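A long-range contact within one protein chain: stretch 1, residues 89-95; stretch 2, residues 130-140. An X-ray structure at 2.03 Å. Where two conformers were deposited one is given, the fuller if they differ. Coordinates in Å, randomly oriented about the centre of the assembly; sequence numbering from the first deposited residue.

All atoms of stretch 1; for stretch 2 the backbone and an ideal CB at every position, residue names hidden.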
ATOM      1  N   GLU A  89     -14.121  -8.542  -9.335  1.00 18.73           N
ATOM      2  CA  GLU A  89     -13.820  -8.280 -10.737  1.00 18.54           C
ATOM      3  C   GLU A  89     -13.141  -6.927 -10.933  1.00 20.91           C
ATOM      4  O   GLU A  89     -12.765  -6.585 -12.056  1.00 20.99           O
ATOM      5  CB  GLU A  89     -15.113  -8.376 -11.566  1.00 20.13           C
ATOM      6  CG  GLU A  89     -15.448  -9.814 -11.916  1.00 33.59           C
ATOM      7  CD  GLU A  89     -16.758  -9.997 -12.657  1.00 62.08           C
ATOM      8  OE1 GLU A  89     -16.905  -9.442 -13.771  1.00 62.42           O
ATOM      9  OE2 GLU A  89     -17.630 -10.726 -12.133  1.00 55.85           O
ATOM     10  N   TRP A  90     -12.926  -6.171  -9.835  1.00 15.81           N
ATOM     11  CA  TRP A  90     -12.268  -4.880  -9.940  1.00 14.26           C
ATOM     12  C   TRP A  90     -11.434  -4.627  -8.693  1.00 18.02           C
ATOM     13  O   TRP A  90     -11.896  -4.855  -7.578  1.00 15.69           O
ATOM     14  CB  TRP A  90     -13.329  -3.776 -10.106  1.00 11.81           C
ATOM     15  CG  TRP A  90     -12.840  -2.435 -10.564  1.00 12.30           C
ATOM     16  CD1 TRP A  90     -12.971  -1.917 -11.821  1.00 14.92           C
ATOM     17  CD2 TRP A  90     -12.341  -1.359  -9.736  1.00 12.03           C
ATOM     18  NE1 TRP A  90     -12.493  -0.629 -11.853  1.00 14.47           N
ATOM     19  CE2 TRP A  90     -12.105  -0.258 -10.584  1.00 15.88           C
ATOM     20  CE3 TRP A  90     -12.030  -1.237  -8.363  1.00 12.96           C
ATOM     21  CZ2 TRP A  90     -11.648   0.980 -10.098  1.00 15.78           C
ATOM     22  CZ3 TRP A  90     -11.546  -0.028  -7.887  1.00 15.03           C
ATOM     23  CH2 TRP A  90     -11.361   1.067  -8.748  1.00 16.02           C
ATOM     24  N   GLU A  91     -10.238  -4.068  -8.889  1.00 16.10           N
ATOM     25  CA  GLU A  91      -9.336  -3.718  -7.792  1.00 15.98           C
ATOM     26  C   GLU A  91      -8.374  -2.657  -8.224  1.00 19.43           C
ATOM     27  O   GLU A  91      -8.009  -2.601  -9.389  1.00 20.78           O
ATOM     28  CB  GLU A  91      -8.551  -4.973  -7.349  1.00 17.83           C
ATOM     29  CG  GLU A  91      -7.954  -4.858  -5.956  1.00 31.61           C
ATOM     30  CD  GLU A  91      -7.750  -6.153  -5.194  1.00 49.35           C
ATOM     31  OE1 GLU A  91      -8.679  -6.992  -5.176  1.00 43.56           O
ATOM     32  OE2 GLU A  91      -6.693  -6.287  -4.540  1.00 47.17           O
ATOM     33  N   ILE A  92      -7.921  -1.832  -7.290  1.00 16.17           N
ATOM     34  CA  ILE A  92      -6.852  -0.882  -7.573  1.00 16.03           C
ATOM     35  C   ILE A  92      -5.537  -1.702  -7.470  1.00 18.89           C
ATOM     36  O   ILE A  92      -5.248  -2.189  -6.375  1.00 19.54           O
ATOM     37  CB  ILE A  92      -6.868   0.351  -6.618  1.00 18.84           C
ATOM     38  CG1 ILE A  92      -8.058   1.284  -6.900  1.00 18.99           C
ATOM     39  CG2 ILE A  92      -5.522   1.111  -6.672  1.00 18.19           C
ATOM     40  CD1 ILE A  92      -8.197   2.525  -5.956  1.00 17.69           C
ATOM     41  N   PRO A  93      -4.747  -1.916  -8.551  1.00 15.40           N
ATOM     42  CA  PRO A  93      -3.475  -2.663  -8.385  1.00 15.37           C
ATOM     43  C   PRO A  93      -2.521  -1.967  -7.384  1.00 19.07           C
ATOM     44  O   PRO A  93      -2.431  -0.735  -7.349  1.00 18.00           O
ATOM     45  CB  PRO A  93      -2.887  -2.681  -9.805  1.00 16.56           C
ATOM     46  CG  PRO A  93      -4.114  -2.496 -10.726  1.00 20.17           C
ATOM     47  CD  PRO A  93      -4.937  -1.490  -9.957  1.00 15.84           C
ATOM     48  N   ILE A  94      -1.867  -2.764  -6.530  1.00 15.91           N
ATOM     49  CA  ILE A  94      -0.908  -2.270  -5.536  1.00 15.51           C
ATOM     50  C   ILE A  94       0.428  -2.994  -5.716  1.00 18.71           C
ATOM     51  O   ILE A  94       0.449  -4.216  -5.766  1.00 19.50           O
ATOM     52  CB  ILE A  94      -1.425  -2.420  -4.062  1.00 18.33           C
ATOM     53  CG1 ILE A  94      -2.842  -1.793  -3.885  1.00 17.98           C
ATOM     54  CG2 ILE A  94      -0.406  -1.798  -3.052  1.00 19.70           C
ATOM     55  CD1 ILE A  94      -3.602  -2.261  -2.744  1.00 23.65           C
ATOM     56  N   ILE A  95       1.528  -2.236  -5.744  1.00 13.78           N
ATOM     57  CA  ILE A  95       2.870  -2.773  -5.717  1.00 13.93           C
ATOM     58  C   ILE A  95       3.423  -2.407  -4.324  1.00 16.63           C
ATOM     59  O   ILE A  95       3.515  -1.231  -3.967  1.00 15.91           O
ATOM     60  CB  ILE A  95       3.757  -2.313  -6.910  1.00 18.11           C
ATOM     61  CG1 ILE A  95       3.150  -2.816  -8.262  1.00 18.81           C
ATOM     62  CG2 ILE A  95       5.195  -2.891  -6.727  1.00 16.58           C
ATOM     63  CD1 ILE A  95       3.666  -2.144  -9.508  1.00 27.95           C
ATOM     64  N   UNK A 130     -15.674   6.110   0.349  1.00 18.69           N
ATOM     65  CA  UNK A 130     -15.941   4.674   0.401  1.00 17.67           C
ATOM     66  C   UNK A 130     -14.827   3.918  -0.325  1.00 16.01           C
ATOM     67  O   UNK A 130     -14.365   2.904   0.181  1.00 14.58           O
ATOM     68  CB  UNK A 130     -17.303   4.352  -0.217  1.00 17.67           C
ATOM     69  N   UNK A 131     -14.395   4.416  -1.496  1.00 12.75           N
ATOM     70  CA  UNK A 131     -13.283   3.814  -2.256  1.00 12.72           C
ATOM     71  C   UNK A 131     -11.969   3.922  -1.437  1.00 16.12           C
ATOM     72  O   UNK A 131     -11.219   2.955  -1.337  1.00 16.55           O
ATOM     73  CB  UNK A 131     -13.128   4.502  -3.614  1.00 12.72           C
ATOM     74  N   UNK A 132     -11.728   5.071  -0.795  1.00 14.69           N
ATOM     75  CA  UNK A 132     -10.534   5.255   0.048  1.00 13.67           C
ATOM     76  C   UNK A 132     -10.476   4.174   1.176  1.00 17.48           C
ATOM     77  O   UNK A 132      -9.421   3.577   1.410  1.00 16.64           O
ATOM     78  CB  UNK A 132     -10.539   6.658   0.657  1.00 13.67           C
ATOM     79  N   UNK A 133     -11.612   3.931   1.870  1.00 14.34           N
ATOM     80  CA  UNK A 133     -11.660   2.907   2.926  1.00 14.54           C
ATOM     81  C   UNK A 133     -11.301   1.520   2.392  1.00 15.87           C
ATOM     82  O   UNK A 133     -10.594   0.775   3.057  1.00 13.41           O
ATOM     83  CB  UNK A 133     -13.052   2.869   3.561  1.00 14.54           C
ATOM     84  N   UNK A 134     -11.870   1.149   1.232  1.00 13.12           N
ATOM     85  CA  UNK A 134     -11.587  -0.142   0.591  1.00 11.88           C
ATOM     86  C   UNK A 134     -10.089  -0.191   0.173  1.00 14.36           C
ATOM     87  O   UNK A 134      -9.435  -1.229   0.336  1.00 13.97           O
ATOM     88  CB  UNK A 134     -12.498  -0.350  -0.620  1.00 11.88           C
ATOM     89  N   UNK A 135      -9.550   0.932  -0.336  1.00 11.09           N
ATOM     90  CA  UNK A 135      -8.147   0.956  -0.758  1.00 11.94           C
ATOM     91  C   UNK A 135      -7.233   0.728   0.479  1.00 16.16           C
ATOM     92  O   UNK A 135      -6.251  -0.015   0.395  1.00 15.19           O
ATOM     93  CB  UNK A 135      -7.817   2.283  -1.444  1.00 11.94           C
ATOM     94  N   UNK A 136      -7.565   1.360   1.619  1.00 14.77           N
ATOM     95  CA  UNK A 136      -6.789   1.201   2.866  1.00 14.24           C
ATOM     96  C   UNK A 136      -6.768  -0.288   3.287  1.00 16.45           C
ATOM     97  O   UNK A 136      -5.713  -0.788   3.666  1.00 14.83           O
ATOM     98  CB  UNK A 136      -7.383   2.063   3.982  1.00 14.24           C
ATOM     99  N   UNK A 137      -7.946  -0.977   3.228  1.00 13.26           N
ATOM    100  CA  UNK A 137      -8.079  -2.394   3.529  1.00 13.08           C
ATOM    101  C   UNK A 137      -7.194  -3.239   2.583  1.00 15.66           C
ATOM    102  O   UNK A 137      -6.505  -4.145   3.059  1.00 16.33           O
ATOM    103  CB  UNK A 137      -9.545  -2.819   3.417  1.00 13.08           C
ATOM    104  N   UNK A 138      -7.197  -2.925   1.256  1.00 13.11           N
ATOM    105  CA  UNK A 138      -6.362  -3.608   0.247  1.00 13.07           C
ATOM    106  C   UNK A 138      -4.871  -3.460   0.535  1.00 16.42           C
ATOM    107  O   UNK A 138      -4.116  -4.417   0.328  1.00 14.42           O
ATOM    108  CB  UNK A 138      -6.666  -3.059  -1.148  1.00 13.07           C
ATOM    109  N   UNK A 139      -4.451  -2.261   1.009  1.00 11.49           N
ATOM    110  CA  UNK A 139      -3.062  -1.986   1.400  1.00 12.60           C
ATOM    111  C   UNK A 139      -2.681  -2.832   2.605  1.00 16.17           C
ATOM    112  O   UNK A 139      -1.614  -3.432   2.596  1.00 16.57           O
ATOM    113  CB  UNK A 139      -2.867  -0.501   1.713  1.00 12.60           C
ATOM    114  N   UNK A 140      -3.567  -2.931   3.618  1.00 13.49           N
ATOM    115  CA  UNK A 140      -3.320  -3.769   4.783  1.00 13.68           C
ATOM    116  C   UNK A 140      -3.200  -5.234   4.372  1.00 15.12           C
ATOM    117  O   UNK A 140      -2.273  -5.906   4.798  1.00 12.08           O
ATOM    118  CB  UNK A 140      -4.436  -3.594   5.815  1.00 13.68           C
TER

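Stretch 2 is helical throughout, with phi near -60° and psi near -43° at every position and each backbone N from 134 onward bonded to the O four residues earlier. Nowhere do these angles call for glycine, and proline would cost a helical hydrogen bond at those positions. Stretch 1 is extended and offers mostly carbon: the Trp90 ring, the aliphatic part of Glu91, and the branches of Ile92 and Ile94.

At position 130 the CA-to-CB bond leads out of reach of stretch 1, so many helix-compatible residues would suit; it is Gln130, which makes no contact here.

Position 131 points toward stretch 1, but nothing there lies within 5.5 Å of the ideal CB. The gap ends at the Trp90 ring and the Ile92 CD1 methyl, so a longer apolar side chain such as leucine, isoleucine, methionine or phenylalanine is plausible, whereas alanine would stop short. The residue is Leu131. With chi1 t and chi2 p, it brings CD1 to 3.9 Å from Trp90 CZ3 and CD2 to 4.2 Å from Ile92 CD1, and thus touches both groups.

Position 132 points away and positions 133 and 134 are out of reach, leaving stretch 1 little say in the choice. They are Arg132, Glu133 and Ile134; none makes contact.

At position 135 CB points sideways, 4.5 Å from Ile92 CD1, with the Ile94 side chain farther along. Leucine, methionine or isoleucine could reach such methyl groups, while a charge would find no partner among them. The residue is Leu135, whose end comes nearer than its CB direction suggests: CD2 lies 3.9 Å from Ile92 CG2 and 4.2 Å from Ile94 CD1, bridging the two isoleucines.

Position 136 points away and 137 is out of reach. They are Val136 and Glu137; the glutamate's carboxylate is hydrogen-bonded elsewhere in the structure.

Position 138 points directly toward stretch 1. Its ideal CB is 3.5 Å from Ile94 CD1 and 4.7 Å from Glu91 OE2. That carboxylate might invite lysine or arginine, yet the aliphatic surroundings equally suit a large flat ring or a long apolar chain. It is Trp138, which has 106 Å² covered by stretch 1, the most of any residue here. Glu91 CG sits 3.6 Å from the centroid of the six-membered ring, 10° off its normal, a CH-pi contact over one face. CZ3 comes to 3.3 Å from Ile92 N and 3.9 Å from Ile92 CB, and CH2 meets the edge of the Trp90 ring at 4.0 Å from its CZ3. At the base, CB packs 3.5 Å from Ile94 CD1.

At position 139 CB is sideways, 4.8 Å from Ile94 CD1. A small or medium apolar residue, such as alanine, valine or cysteine, would suit. Cys139, with chi1 m, places SG 4.1 Å from Ile94 CD1, a modest apolar contact.

Position 140 is out of reach, and stretch 1 sets no preference there; it is Leu140.

Stretch 2, residues 130-140: QLREILVEWCL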
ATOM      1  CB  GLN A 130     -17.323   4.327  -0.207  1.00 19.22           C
ATOM      2  CG  GLN A 130     -18.495   4.661   0.740  1.00 43.16           C
ATOM      3  CD  GLN A 130     -18.683   6.146   1.028  1.00 62.67           C
ATOM      4  OE1 GLN A 130     -18.616   7.010   0.134  1.00 56.26           O
ATOM      5  NE2 GLN A 130     -18.912   6.471   2.293  1.00 54.24           N
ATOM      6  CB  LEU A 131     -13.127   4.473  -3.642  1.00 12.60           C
ATOM      7  CG  LEU A 131     -12.059   3.826  -4.593  1.00 17.35           C
ATOM      8  CD1 LEU A 131     -12.417   2.409  -4.982  1.00 16.57           C
ATOM      9  CD2 LEU A 131     -11.840   4.658  -5.838  1.00 20.60           C
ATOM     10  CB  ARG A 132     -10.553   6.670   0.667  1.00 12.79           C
ATOM     11  CG  ARG A 132      -9.226   7.073   1.316  1.00 21.59           C
ATOM     12  CD  ARG A 132      -9.263   8.548   1.680  1.00 24.70           C
ATOM     13  NE  ARG A 132      -8.012   9.030   2.275  1.00 32.51           N
ATOM     14  CZ  ARG A 132      -7.060   9.702   1.626  1.00 45.44           C
ATOM     15  NH1 ARG A 132      -7.159   9.921   0.319  1.00 28.36           N
ATOM     16  NH2 ARG A 132      -5.989  10.137   2.275  1.00 31.07           N
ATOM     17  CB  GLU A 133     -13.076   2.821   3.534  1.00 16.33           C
ATOM     18  CG  GLU A 133     -13.368   3.880   4.582  1.00 33.33           C
ATOM     19  CD  GLU A 133     -14.840   4.244   4.701  1.00 58.47           C
ATOM     20  OE1 GLU A 133     -15.700   3.437   4.271  1.00 51.18           O
ATOM     21  OE2 GLU A 133     -15.131   5.347   5.218  1.00 52.79           O
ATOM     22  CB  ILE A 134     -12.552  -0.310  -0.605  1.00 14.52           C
ATOM     23  CG1 ILE A 134     -14.007  -0.586  -0.112  1.00 15.23           C
ATOM     24  CG2 ILE A 134     -12.093  -1.378  -1.580  1.00 15.30           C
ATOM     25  CD1 ILE A 134     -15.096  -0.470  -1.237  1.00 24.92           C
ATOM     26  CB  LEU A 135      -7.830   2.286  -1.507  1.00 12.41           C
ATOM     27  CG  LEU A 135      -6.382   2.558  -2.067  1.00 15.73           C
ATOM     28  CD1 LEU A 135      -5.461   3.112  -0.991  1.00 14.93           C
ATOM     29  CD2 LEU A 135      -5.769   1.328  -2.787  1.00 17.35           C
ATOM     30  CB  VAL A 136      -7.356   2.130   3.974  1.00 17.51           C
ATOM     31  CG1 VAL A 136      -6.939   1.668   5.382  1.00 16.85           C
ATOM     32  CG2 VAL A 136      -6.912   3.570   3.719  1.00 17.28           C
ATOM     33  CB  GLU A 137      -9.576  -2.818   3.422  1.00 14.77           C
ATOM     34  CG  GLU A 137      -9.809  -4.316   3.657  1.00 18.27           C
ATOM     35  CD  GLU A 137      -9.327  -4.883   4.983  1.00 27.49           C
ATOM     36  OE1 GLU A 137      -9.316  -4.145   5.995  1.00 23.09           O
ATOM     37  OE2 GLU A 137      -8.910  -6.061   5.000  1.00 20.51           O
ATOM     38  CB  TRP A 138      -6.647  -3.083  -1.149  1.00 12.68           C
ATOM     39  CG  TRP A 138      -7.933  -3.586  -1.741  1.00 13.87           C
ATOM     40  CD1 TRP A 138      -8.590  -4.746  -1.431  1.00 16.46           C
ATOM     41  CD2 TRP A 138      -8.712  -2.942  -2.753  1.00 13.79           C
ATOM     42  NE1 TRP A 138      -9.748  -4.848  -2.166  1.00 14.91           N
ATOM     43  CE2 TRP A 138      -9.821  -3.783  -3.030  1.00 17.24           C
ATOM     44  CE3 TRP A 138      -8.545  -1.772  -3.515  1.00 14.63           C
ATOM     45  CZ2 TRP A 138     -10.760  -3.481  -4.020  1.00 16.13           C
ATOM     46  CZ3 TRP A 138      -9.518  -1.439  -4.449  1.00 15.60           C
ATOM     47  CH2 TRP A 138     -10.611  -2.282  -4.689  1.00 16.25           C
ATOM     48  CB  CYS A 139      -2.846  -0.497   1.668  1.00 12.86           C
ATOM     49  SG  CYS A 139      -2.904   0.518   0.182  1.00 18.14           S
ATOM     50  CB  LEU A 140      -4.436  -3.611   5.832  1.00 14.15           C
ATOM     51  CG  LEU A 140      -4.506  -2.249   6.533  1.00 19.73           C
ATOM     52  CD1 LEU A 140      -5.902  -1.992   7.070  1.00 18.86           C
ATOM     53  CD2 LEU A 140      -3.460  -2.128   7.619  1.00 20.24           C
TER
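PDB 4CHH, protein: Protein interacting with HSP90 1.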